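Local coordinates for protein AT5g51070/K3K7_27 (Arabidopsis thaliana, PDB 5GKM) that probably binds and hydrolyses ATP as the Clp-protease-associated chaperone ClpD, of which this chain is the N-terminal domain, at residues A[35-39]-A[127-132]; A[40-44]-A[57-63]; A[65-70]-A[137-142]; A[106-110]-A[122-126]. Residues are numbered along the deposited sequence.

Contact 1 of 4, residues A[35-39]-A[127-132]; sequences TQHLL and LFTVDD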
loop_
_atom_site.group_PDB
_atom_site.type_symbol
_atom_site.label_atom_id
_atom_site.label_comp_id
_atom_site.label_asym_id
_atom_site.label_seq_id
_atom_site.Cartn_x
_atom_site.Cartn_y
_atom_site.Cartn_z
ATOM N N THR A 35 -4.564 2.411 4.814
ATOM C CA THR A 35 -4.166 2.308 3.432
ATOM C C THR A 35 -3.064 3.258 3.024
ATOM O O THR A 35 -2.349 2.977 2.143
ATOM C CB THR A 35 -5.341 2.321 2.445
ATOM O OG1 THR A 35 -6.156 3.449 2.668
ATOM C CG2 THR A 35 -6.111 1.091 2.629
ATOM N N GLN A 36 -3.004 4.408 3.666
ATOM C CA GLN A 36 -1.887 5.301 3.400
ATOM C C GLN A 36 -0.532 4.683 3.829
ATOM O O GLN A 36 0.467 4.975 3.294
ATOM C CB GLN A 36 -2.089 6.702 4.001
ATOM C CG GLN A 36 -2.009 6.773 5.515
ATOM C CD GLN A 36 -3.321 6.501 6.207
ATOM O OE1 GLN A 36 -4.212 5.916 5.666
ATOM N NE2 GLN A 36 -3.413 6.969 7.422
ATOM N N HIS A 37 -0.570 3.874 4.865
ATOM C CA HIS A 37 0.598 3.158 5.283
ATOM C C HIS A 37 1.021 2.079 4.324
ATOM O O HIS A 37 2.160 1.831 4.125
ATOM C CB HIS A 37 0.463 2.641 6.705
ATOM C CG HIS A 37 -0.082 3.662 7.647
ATOM N ND1 HIS A 37 -1.191 3.471 8.379
ATOM C CD2 HIS A 37 0.368 4.932 7.942
ATOM C CE1 HIS A 37 -1.432 4.564 9.093
ATOM N NE2 HIS A 37 -0.469 5.454 8.834
ATOM N N LEU A 38 0.026 1.411 3.779
ATOM C CA LEU A 38 0.288 0.439 2.739
ATOM C C LEU A 38 0.942 1.127 1.518
ATOM O O LEU A 38 1.805 0.601 0.921
ATOM C CB LEU A 38 -1.013 -0.246 2.336
ATOM C CG LEU A 38 -0.837 -1.295 1.253
ATOM C CD1 LEU A 38 0.151 -2.398 1.641
ATOM C CD2 LEU A 38 -2.181 -1.875 0.879
ATOM N N LEU A 39 0.481 2.319 1.236
ATOM C CA LEU A 39 1.073 3.054 0.143
ATOM C C LEU A 39 2.541 3.303 0.429
ATOM O O LEU A 39 3.341 3.127 -0.410
ATOM C CB LEU A 39 0.334 4.377 -0.089
ATOM C CG LEU A 39 0.945 5.303 -1.125
ATOM C CD1 LEU A 39 0.978 4.682 -2.511
ATOM C CD2 LEU A 39 0.158 6.593 -1.143
ATOM N N LEU A 127 -5.248 -0.877 -4.217
ATOM C CA LEU A 127 -5.171 0.263 -3.389
ATOM C C LEU A 127 -5.817 1.443 -4.060
ATOM O O LEU A 127 -6.445 2.250 -3.435
ATOM C CB LEU A 127 -3.713 0.544 -3.062
ATOM C CG LEU A 127 -3.318 1.738 -2.215
ATOM C CD1 LEU A 127 -3.996 1.614 -0.869
ATOM C CD2 LEU A 127 -1.814 1.823 -2.027
ATOM N N PHE A 128 -5.637 1.511 -5.358
ATOM C CA PHE A 128 -6.058 2.664 -6.109
ATOM C C PHE A 128 -7.465 2.509 -6.665
ATOM O O PHE A 128 -7.859 3.314 -7.442
ATOM C CB PHE A 128 -5.082 2.958 -7.261
ATOM C CG PHE A 128 -3.672 3.236 -6.807
ATOM C CD1 PHE A 128 -3.461 3.806 -5.586
ATOM C CD2 PHE A 128 -2.568 2.935 -7.591
ATOM C CE1 PHE A 128 -2.206 4.051 -5.134
ATOM C CE2 PHE A 128 -1.282 3.180 -7.136
ATOM C CZ PHE A 128 -1.123 3.715 -5.902
ATOM N N THR A 129 -8.127 1.410 -6.343
ATOM C CA THR A 129 -9.506 1.204 -6.747
ATOM C C THR A 129 -10.506 0.935 -5.650
ATOM O O THR A 129 -11.647 1.180 -5.851
ATOM C CB THR A 129 -9.651 0.123 -7.802
ATOM O OG1 THR A 129 -9.124 -1.093 -7.325
ATOM C CG2 THR A 129 -8.937 0.489 -9.082
ATOM N N VAL A 130 -10.095 0.381 -4.536
ATOM C CA VAL A 130 -11.043 0.012 -3.491
ATOM C C VAL A 130 -10.821 0.564 -2.087
ATOM O O VAL A 130 -11.439 0.094 -1.163
ATOM C CB VAL A 130 -11.228 -1.518 -3.384
ATOM C CG1 VAL A 130 -11.597 -2.088 -4.722
ATOM C CG2 VAL A 130 -10.011 -2.182 -2.795
ATOM N N ASP A 131 -9.935 1.538 -1.943
ATOM C CA ASP A 131 -9.654 2.061 -0.614
ATOM C C ASP A 131 -10.609 3.179 -0.141
ATOM O O ASP A 131 -11.560 3.437 -0.789
ATOM C CB ASP A 131 -8.165 2.396 -0.377
ATOM C CG ASP A 131 -7.847 3.881 -0.506
ATOM O OD1 ASP A 131 -8.539 4.490 -1.286
ATOM O OD2 ASP A 131 -6.915 4.383 0.110
ATOM N N ASP A 132 -10.305 3.764 1.007
ATOM C CA ASP A 132 -11.199 4.728 1.707
ATOM C C ASP A 132 -10.969 6.168 1.310
ATOM O O ASP A 132 -11.558 7.056 1.864
ATOM C CB ASP A 132 -11.170 4.595 3.237
ATOM C CG ASP A 132 -9.833 4.930 3.844
ATOM O OD1 ASP A 132 -8.945 5.239 3.096
ATOM O OD2 ASP A 132 -9.704 4.872 5.075
HETATM O O HOH W 1 -7.459 3.198 5.089
#

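Contact 2 of 4, residues A[40-44]-A[57-63]; sequences LGLIA and ITIDKAR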
loop_
_atom_site.group_PDB
_atom_site.type_symbol
_atom_site.label_atom_id
_atom_site.label_comp_id
_atom_site.label_asym_id
_atom_site.label_seq_id
_atom_site.Cartn_x
_atom_site.Cartn_y
_atom_site.Cartn_z
ATOM N N LEU A 40 2.839 3.662 1.662
ATOM C CA LEU A 40 4.219 3.853 2.036
ATOM C C LEU A 40 5.061 2.577 1.888
ATOM O O LEU A 40 6.118 2.623 1.412
ATOM C CB LEU A 40 4.360 4.415 3.446
ATOM C CG LEU A 40 3.798 5.804 3.702
ATOM C CD1 LEU A 40 3.993 6.235 5.152
ATOM C CD2 LEU A 40 4.445 6.836 2.804
ATOM N N GLY A 41 4.508 1.449 2.291
ATOM C CA GLY A 41 5.214 0.214 2.141
ATOM C C GLY A 41 5.525 -0.161 0.705
ATOM O O GLY A 41 6.542 -0.654 0.409
ATOM N N LEU A 42 4.559 0.085 -0.160
ATOM C CA LEU A 42 4.770 -0.157 -1.571
ATOM C C LEU A 42 5.816 0.736 -2.172
ATOM O O LEU A 42 6.583 0.307 -2.945
ATOM C CB LEU A 42 3.468 0.020 -2.362
ATOM C CG LEU A 42 2.372 -1.023 -2.093
ATOM C CD1 LEU A 42 1.048 -0.510 -2.619
ATOM C CD2 LEU A 42 2.659 -2.393 -2.655
ATOM N N ILE A 43 5.783 1.988 -1.792
ATOM C CA ILE A 43 6.810 2.930 -2.221
ATOM C C ILE A 43 8.192 2.543 -1.707
ATOM O O ILE A 43 9.121 2.541 -2.441
ATOM C CB ILE A 43 6.467 4.393 -1.833
ATOM C CG1 ILE A 43 5.205 4.844 -2.578
ATOM C CG2 ILE A 43 7.612 5.337 -2.141
ATOM C CD1 ILE A 43 4.583 6.080 -2.042
ATOM N N ALA A 44 8.245 2.155 -0.455
ATOM C CA ALA A 44 9.512 1.757 0.100
ATOM C C ALA A 44 10.107 0.517 -0.586
ATOM O O ALA A 44 11.284 0.349 -0.663
ATOM C CB ALA A 44 9.396 1.539 1.592
ATOM N N ILE A 57 8.010 9.425 -7.559
ATOM C CA ILE A 57 7.711 9.479 -6.158
ATOM C C ILE A 57 8.745 8.712 -5.379
ATOM O O ILE A 57 9.074 7.661 -5.733
ATOM C CB ILE A 57 6.321 8.910 -5.865
ATOM C CG1 ILE A 57 5.260 9.865 -6.359
ATOM C CG2 ILE A 57 6.085 8.711 -4.376
ATOM C CD1 ILE A 57 3.880 9.280 -6.374
ATOM N N THR A 58 9.179 9.277 -4.275
ATOM C CA THR A 58 10.148 8.652 -3.406
ATOM C C THR A 58 9.613 8.592 -2.006
ATOM O O THR A 58 8.778 9.339 -1.675
ATOM C CB THR A 58 11.501 9.427 -3.315
ATOM O OG1 THR A 58 11.281 10.763 -2.910
ATOM C CG2 THR A 58 12.193 9.395 -4.599
ATOM N N ILE A 59 10.165 7.691 -1.211
ATOM C CA ILE A 59 9.667 7.430 0.115
ATOM C C ILE A 59 9.726 8.633 1.068
ATOM O O ILE A 59 8.811 8.854 1.794
ATOM C CB ILE A 59 10.306 6.153 0.697
ATOM C CG1 ILE A 59 9.645 5.752 1.992
ATOM C CG2 ILE A 59 11.812 6.285 0.867
ATOM C CD1 ILE A 59 8.219 5.321 1.869
ATOM N N ASP A 60 10.788 9.408 1.014
ATOM C CA ASP A 60 10.837 10.537 1.911
ATOM C C ASP A 60 9.782 11.568 1.696
ATOM O O ASP A 60 9.195 12.069 2.600
ATOM C CB ASP A 60 12.243 11.135 1.932
ATOM C CG ASP A 60 13.233 10.238 2.688
ATOM O OD1 ASP A 60 12.918 9.708 3.792
ATOM O OD2 ASP A 60 14.298 10.009 2.116
ATOM N N LYS A 61 9.543 11.865 0.451
ATOM C CA LYS A 61 8.477 12.769 0.128
ATOM C C LYS A 61 7.129 12.220 0.522
ATOM O O LYS A 61 6.346 12.898 1.053
ATOM C CB LYS A 61 8.484 13.094 -1.361
ATOM C CG LYS A 61 9.660 13.919 -1.814
ATOM C CD LYS A 61 9.599 15.317 -1.259
ATOM C CE LYS A 61 10.607 16.217 -1.973
ATOM N NZ LYS A 61 11.950 15.965 -1.391
ATOM N N ALA A 62 6.926 10.947 0.248
ATOM C CA ALA A 62 5.680 10.323 0.620
ATOM C C ALA A 62 5.459 10.332 2.126
ATOM O O ALA A 62 4.426 10.646 2.551
ATOM C CB ALA A 62 5.576 8.917 0.046
ATOM N N ARG A 63 6.480 10.059 2.888
ATOM C CA ARG A 63 6.367 10.122 4.333
ATOM C C ARG A 63 6.001 11.517 4.887
ATOM O O ARG A 63 5.171 11.622 5.723
ATOM C CB ARG A 63 7.675 9.685 4.977
ATOM C CG ARG A 63 7.996 8.231 4.844
ATOM C CD ARG A 63 9.365 7.974 5.470
ATOM N NE ARG A 63 9.711 6.574 5.479
ATOM C CZ ARG A 63 10.914 6.119 5.241
ATOM N NH1 ARG A 63 11.876 6.982 5.022
ATOM N NH2 ARG A 63 11.151 4.834 5.207
#

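Contact 3 of 4, residues A[65-70]-A[137-142]; sequences AVWSIW and RVLKRL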
loop_
_atom_site.group_PDB
_atom_site.type_symbol
_atom_site.label_atom_id
_atom_site.label_comp_id
_atom_site.label_asym_id
_atom_site.label_seq_id
_atom_site.Cartn_x
_atom_site.Cartn_y
_atom_site.Cartn_z
ATOM N N ALA A 65 4.253 13.747 3.342
ATOM C CA ALA A 65 2.907 13.980 3.015
ATOM C C ALA A 65 2.008 13.312 3.999
ATOM O O ALA A 65 1.050 13.870 4.406
ATOM C CB ALA A 65 2.618 13.474 1.612
ATOM N N VAL A 66 2.319 12.066 4.326
ATOM C CA VAL A 66 1.441 11.328 5.191
ATOM C C VAL A 66 1.347 11.932 6.605
ATOM O O VAL A 66 0.301 12.006 7.196
ATOM C CB VAL A 66 1.845 9.844 5.233
ATOM C CG1 VAL A 66 1.109 9.108 6.339
ATOM C CG2 VAL A 66 1.469 9.188 3.911
ATOM N N TRP A 67 2.490 12.284 7.103
ATOM C CA TRP A 67 2.538 12.875 8.393
ATOM C C TRP A 67 1.727 14.151 8.403
ATOM O O TRP A 67 0.853 14.351 9.255
ATOM C CB TRP A 67 3.987 13.156 8.793
ATOM C CG TRP A 67 4.043 13.882 10.115
ATOM C CD1 TRP A 67 4.313 15.203 10.330
ATOM C CD2 TRP A 67 3.792 13.336 11.441
ATOM N NE1 TRP A 67 4.256 15.510 11.638
ATOM C CE2 TRP A 67 3.948 14.447 12.364
ATOM C CE3 TRP A 67 3.503 12.094 11.941
ATOM C CZ2 TRP A 67 3.775 14.289 13.726
ATOM C CZ3 TRP A 67 3.321 11.956 13.313
ATOM C CH2 TRP A 67 3.455 13.041 14.180
ATOM N N SER A 68 1.931 14.952 7.369
ATOM C CA SER A 68 1.243 16.199 7.321
ATOM C C SER A 68 -0.271 16.039 7.274
ATOM O O SER A 68 -1.006 16.688 7.992
ATOM C CB SER A 68 1.747 16.981 6.132
ATOM O OG SER A 68 1.038 18.167 6.072
ATOM N N ILE A 69 -0.729 15.153 6.430
ATOM C CA ILE A 69 -2.164 15.003 6.248
ATOM C C ILE A 69 -2.927 14.531 7.469
ATOM O O ILE A 69 -3.939 15.070 7.789
ATOM C CB ILE A 69 -2.468 14.097 5.012
ATOM C CG1 ILE A 69 -1.943 14.762 3.771
ATOM C CG2 ILE A 69 -3.947 13.878 4.811
ATOM C CD1 ILE A 69 -1.817 13.827 2.621
ATOM N N TRP A 70 -2.393 13.517 8.118
ATOM C CA TRP A 70 -3.015 12.883 9.252
ATOM C C TRP A 70 -2.579 13.380 10.610
ATOM O O TRP A 70 -3.294 13.150 11.562
ATOM C CB TRP A 70 -2.831 11.360 9.193
ATOM C CG TRP A 70 -3.792 10.749 8.214
ATOM C CD1 TRP A 70 -5.093 10.360 8.466
ATOM C CD2 TRP A 70 -3.618 10.546 6.789
ATOM N NE1 TRP A 70 -5.707 9.910 7.348
ATOM C CE2 TRP A 70 -4.890 10.007 6.301
ATOM C CE3 TRP A 70 -2.593 10.694 5.913
ATOM C CZ2 TRP A 70 -5.084 9.698 4.979
ATOM C CZ3 TRP A 70 -2.809 10.381 4.596
ATOM C CH2 TRP A 70 -4.039 9.912 4.134
ATOM N N ARG A 137 -5.467 10.927 -1.149
ATOM C CA ARG A 137 -5.078 12.162 -0.513
ATOM C C ARG A 137 -3.583 12.378 -0.556
ATOM O O ARG A 137 -3.133 13.453 -0.752
ATOM C CB ARG A 137 -5.550 12.190 0.916
ATOM C CG ARG A 137 -7.049 12.087 1.066
ATOM C CD ARG A 137 -7.454 11.942 2.508
ATOM N NE ARG A 137 -7.352 13.187 3.209
ATOM C CZ ARG A 137 -7.576 13.322 4.508
ATOM N NH1 ARG A 137 -7.921 12.279 5.229
ATOM N NH2 ARG A 137 -7.474 14.496 5.098
ATOM N N VAL A 138 -2.829 11.327 -0.311
ATOM C CA VAL A 138 -1.408 11.408 -0.402
ATOM C C VAL A 138 -0.920 11.710 -1.821
ATOM O O VAL A 138 -0.093 12.518 -2.012
ATOM C CB VAL A 138 -0.774 10.082 0.038
ATOM C CG1 VAL A 138 0.728 10.116 -0.054
ATOM C CG2 VAL A 138 -1.213 9.724 1.423
ATOM N N LEU A 139 -1.491 11.015 -2.798
ATOM C CA LEU A 139 -1.090 11.239 -4.155
ATOM C C LEU A 139 -1.403 12.675 -4.589
ATOM O O LEU A 139 -0.649 13.278 -5.271
ATOM C CB LEU A 139 -1.660 10.184 -5.101
ATOM C CG LEU A 139 -1.163 8.769 -4.834
ATOM C CD1 LEU A 139 -1.875 7.782 -5.735
ATOM C CD2 LEU A 139 0.314 8.611 -5.088
ATOM N N LYS A 140 -2.527 13.171 -4.140
ATOM C CA LYS A 140 -2.891 14.527 -4.477
ATOM C C LYS A 140 -1.883 15.501 -3.897
ATOM O O LYS A 140 -1.501 16.422 -4.529
ATOM C CB LYS A 140 -4.295 14.863 -4.007
ATOM C CG LYS A 140 -4.716 16.291 -4.313
ATOM C CD LYS A 140 -6.143 16.559 -3.903
ATOM C CE LYS A 140 -6.672 17.827 -4.577
ATOM N NZ LYS A 140 -7.562 18.603 -3.678
ATOM N N ARG A 141 -1.471 15.256 -2.678
ATOM C CA ARG A 141 -0.490 16.093 -2.064
ATOM C C ARG A 141 0.832 16.022 -2.802
ATOM O O ARG A 141 1.536 16.976 -2.889
ATOM C CB ARG A 141 -0.352 15.770 -0.579
ATOM C CG ARG A 141 0.703 16.547 0.145
ATOM C CD ARG A 141 0.205 17.968 0.401
ATOM N NE ARG A 141 -0.924 18.077 1.305
ATOM C CZ ARG A 141 -0.821 18.312 2.601
ATOM N NH1 ARG A 141 0.360 18.419 3.142
ATOM N NH2 ARG A 141 -1.869 18.410 3.353
ATOM N N LEU A 142 1.161 14.866 -3.335
ATOM C CA LEU A 142 2.376 14.705 -4.121
ATOM C C LEU A 142 2.244 15.164 -5.578
ATOM O O LEU A 142 3.185 15.134 -6.261
ATOM C CB LEU A 142 2.887 13.264 -4.074
ATOM C CG LEU A 142 3.169 12.707 -2.692
ATOM C CD1 LEU A 142 3.422 11.215 -2.672
ATOM C CD2 LEU A 142 4.350 13.421 -2.098
#

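Contact 4 of 4, residues A[106-110]-A[122-126]; sequences AVEYS and HIAVG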
loop_
_atom_site.group_PDB
_atom_site.type_symbol
_atom_site.label_atom_id
_atom_site.label_comp_id
_atom_site.label_asym_id
_atom_site.label_seq_id
_atom_site.Cartn_x
_atom_site.Cartn_y
_atom_site.Cartn_z
ATOM N N ALA A 106 -6.640 -7.319 -4.358
ATOM C CA ALA A 106 -5.443 -7.702 -5.048
ATOM C C ALA A 106 -5.520 -9.151 -5.463
ATOM O O ALA A 106 -5.143 -9.513 -6.529
ATOM C CB ALA A 106 -4.232 -7.508 -4.148
ATOM N N VAL A 107 -6.021 -9.947 -4.565
ATOM C CA VAL A 107 -6.184 -11.378 -4.848
ATOM C C VAL A 107 -7.172 -11.597 -5.997
ATOM O O VAL A 107 -6.966 -12.393 -6.851
ATOM C CB VAL A 107 -6.712 -12.146 -3.622
ATOM C CG1 VAL A 107 -6.962 -13.603 -3.982
ATOM C CG2 VAL A 107 -5.692 -12.116 -2.517
ATOM N N GLU A 108 -8.257 -10.861 -5.931
ATOM C CA GLU A 108 -9.259 -10.977 -6.991
ATOM C C GLU A 108 -8.779 -10.577 -8.381
ATOM O O GLU A 108 -9.017 -11.240 -9.328
ATOM C CB GLU A 108 -10.525 -10.219 -6.603
ATOM C CG GLU A 108 -11.251 -10.894 -5.435
ATOM C CD GLU A 108 -12.311 -10.051 -4.792
ATOM O OE1 GLU A 108 -12.726 -9.085 -5.376
ATOM O OE2 GLU A 108 -12.768 -10.370 -3.701
ATOM N N TYR A 109 -8.103 -9.464 -8.440
ATOM C CA TYR A 109 -7.570 -8.986 -9.675
ATOM C C TYR A 109 -6.579 -10.006 -10.223
ATOM O O TYR A 109 -6.540 -10.268 -11.382
ATOM C CB TYR A 109 -6.863 -7.646 -9.468
ATOM C CG TYR A 109 -7.761 -6.453 -9.284
ATOM C CD1 TYR A 109 -8.856 -6.255 -10.086
ATOM C CD2 TYR A 109 -7.502 -5.509 -8.352
ATOM C CE1 TYR A 109 -9.663 -5.167 -9.927
ATOM C CE2 TYR A 109 -8.320 -4.415 -8.177
ATOM C CZ TYR A 109 -9.391 -4.224 -8.979
ATOM O OH TYR A 109 -10.185 -3.145 -8.826
ATOM N N SER A 110 -5.761 -10.559 -9.343
ATOM C CA SER A 110 -4.796 -11.505 -9.792
ATOM C C SER A 110 -5.462 -12.733 -10.393
ATOM O O SER A 110 -5.024 -13.259 -11.364
ATOM C CB SER A 110 -3.897 -11.928 -8.606
ATOM O OG SER A 110 -3.176 -13.022 -8.969
ATOM N N HIS A 122 -0.467 -5.870 -8.127
ATOM C CA HIS A 122 -1.834 -6.202 -7.851
ATOM C C HIS A 122 -2.351 -5.472 -6.640
ATOM O O HIS A 122 -3.464 -5.089 -6.595
ATOM C CB HIS A 122 -2.018 -7.679 -7.580
ATOM C CG HIS A 122 -1.695 -8.574 -8.751
ATOM N ND1 HIS A 122 -0.685 -9.437 -8.762
ATOM C CD2 HIS A 122 -2.308 -8.697 -9.961
ATOM C CE1 HIS A 122 -0.673 -10.076 -9.913
ATOM N NE2 HIS A 122 -1.655 -9.614 -10.645
ATOM N N ILE A 123 -1.513 -5.372 -5.620
ATOM C CA ILE A 123 -1.858 -4.611 -4.433
ATOM C C ILE A 123 -2.067 -3.140 -4.754
ATOM O O ILE A 123 -2.933 -2.543 -4.261
ATOM C CB ILE A 123 -0.832 -4.757 -3.268
ATOM C CG1 ILE A 123 -0.691 -6.238 -2.902
ATOM C CG2 ILE A 123 -1.234 -3.865 -2.096
ATOM C CD1 ILE A 123 0.439 -6.568 -1.950
ATOM N N ALA A 124 -1.212 -2.605 -5.599
ATOM C CA ALA A 124 -1.402 -1.221 -6.003
ATOM C C ALA A 124 -2.721 -0.991 -6.750
ATOM O O ALA A 124 -3.363 -0.048 -6.524
ATOM C CB ALA A 124 -0.231 -0.735 -6.850
ATOM N N VAL A 125 -3.062 -1.917 -7.621
ATOM C CA VAL A 125 -4.303 -1.760 -8.353
ATOM C C VAL A 125 -5.448 -1.770 -7.360
ATOM O O VAL A 125 -6.329 -1.021 -7.475
ATOM C CB VAL A 125 -4.528 -2.843 -9.427
ATOM C CG1 VAL A 125 -5.869 -2.636 -10.126
ATOM C CG2 VAL A 125 -3.414 -2.738 -10.445
ATOM N N GLY A 126 -5.352 -2.633 -6.376
ATOM C CA GLY A 126 -6.361 -2.666 -5.344
ATOM C C GLY A 126 -6.417 -1.380 -4.563
ATOM O O GLY A 126 -7.439 -0.876 -4.307
#

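Contact 1 of 4, residues A[35-39]-A[127-132]
Here the two halves of the Clp N-terminal domain, a pair of sequence repeats built of helices, meet near the centre of the domain: the start of helix 35-45 lies against helix 120-130 and the loop that follows. L127 fills the gap between them. Its CD1 reaches T35 CB at 3.6 Å and L38 CD2 at 4.3 Å, while its CD2 rests on L39 CB at 3.9 Å. F128 follows with the edge of its ring, CZ standing 4.1 Å from L39 CD1; the F128 side chain also touches M146, L149 and T150 of helix 146-158. Past T129 and V130, the contact turns polar. D131 OD2 accepts a hydrogen bond of 2.8 Å from T35 OG1 and a second one from the backbone of A135. D132 bonds S134 through OD1, and its OD2 receives a hydrogen bond, 2.8 Å long, from water 1, which in turn accepts one from T35 N at 3.0 Å.

Contact 2 of 4, residues A[40-44]-A[57-63]
I43 lies over the start of helix 59-71, its CG2 3.6 Å from I59 N and 3.8 Å from T58 C, so that a branched side chain covers the backbone where that helix begins. The CD1 end of the same residue reaches on to I57 CG2 at 3.8 Å and A62 CB at 3.7 Å. One turn earlier on helix 35-45, L40 puts CD2 3.6 Å from A62 CB and 4.2 Å from I59 CD1. I59 completes the packing: its CD1 comes within 3.4 Å of L40 O and 4.0 Å of A44 CB. The two short axes run nearly antiparallel, at 166° and 9.6 Å apart, which pairs A44 with I59 and L40 with A62. This is an antiparallel helical hairpin, formed by consecutive helices of the first Clp N-terminal repeat and joined through a mostly non-helical connection. A62, with its small methyl, is what L40 and I43 both close upon. R63 packs its CG 4.3 Å from L40 CD2, and its guanidinium forms salt bridges with E24 of helix 12-27 and, from NH1, with D60 OD1 at 3.2 Å, where the hydrogen bond is weak. Between the segments the joint is mostly apolar packing of Ile, Leu and Ala side chains, partly against backbone and the aliphatic part of R63, so what holds it is the fit of apolar surfaces.

Contact 3 of 4, residues A[65-70]-A[137-142]
The main bump is V138. Its side chain enters a hollow on helix 59-71 walled by A65, V66, I69 and W70, a true knob-into-hole fit. V138 CG2 touches V66 CG2 at 3.7 Å and meets the edge of the W70 ring at CZ3, 3.6 Å away; V138 CG1 lies 4.2 Å from A65 CB. Helix 59-71 answers with a bump of its own: I69 projects toward the other helix between two arginines one turn apart. I69 CG2 lies over one face of the R137 guanidinium, 3.6 Å from R137 NH2, and I69 CG1 lies over a face of the R141 guanidinium, 3.7 Å from R141 NH2. A65 CB faces the other helix and takes R141 CG at 3.9 Å and L142 CD2 at 4.1 Å. At the outer edge R141 NH1 donates a hydrogen bond of 3.0 Å to S68 OG, which lies near the plane of the guanidinium. W70 reserves its own NE1 for D76. The axes cross at 114°, 9.6 Å apart, and V138, whose CA is 6.1 Å from A65 CA, sits where the backbones come nearest. Steep helix-on-helix packing of this kind, with a helix of the first half laid across one of the second, belongs to the all-helical Clp N-terminal domain with its two sequence-related repeats.

Contact 4 of 4, residues A[106-110]-A[122-126]
Two helical segments cross steeply here, their short axes at 115° and only 8.3 Å apart, with the CA atoms of A106 and I123 4.8 Å from each other. Small residues permit this: A106 points its CB at the opposite backbone, 3.5 Å from H122 O and 3.8 Å from I123 CA, and G126 has no side chain to hold the helices apart. G126 CA lies at the edge of the Y109 ring, 3.9 Å from Y109 CE2. Helices 97-112 and 120-130 follow one another in the chain, and this is a steep crossing of two consecutive helices joined by a loop, in the second Clp N-terminal repeat. Y109 lays a ring face on V125, whose CG1 is 4.0 Å from the Y109 ring centroid, a CH-pi contact; the phenol OH goes on to hydrogen-bond T129. Elsewhere S110 CB sits over the face of the H122 ring, 3.8 Å from its centroid, a second CH-pi contact. S110 OG is bonded to the carbonyl of Y117 and H122 ND1 to the backbone N of A119, whereas H122 NE2, 3.8 Å from S110 CB, is buried with no polar partner. I123 points its CA-CB bond away from helix 97-112, yet its CG1 still touches A106 CB at 4.0 Å, while its side chain also packs on L38 and L42 of helix 35-45.

From the N terminus, helix 35-45 comes first and serves two contacts: its start opens contact 1, and its later part pairs with 57-63 in contact 2, which lies within the span of contact 1 and closes before contact 3 opens. Helix 59-71 runs on into contact 3, which closes only at 137-142. Contact 4 ties 106-110 to 122-126 and lies wholly within the spans of contacts 1 and 3, whereas contacts 1 and 3 cross, their segments alternating. Contact 2 thus closes a hairpin in the first half, contact 4 a steep crossing in the second, and the crossed pair joins the halves. L42 of contact 2 also touches L127 of contact 1 and I123 of contact 4.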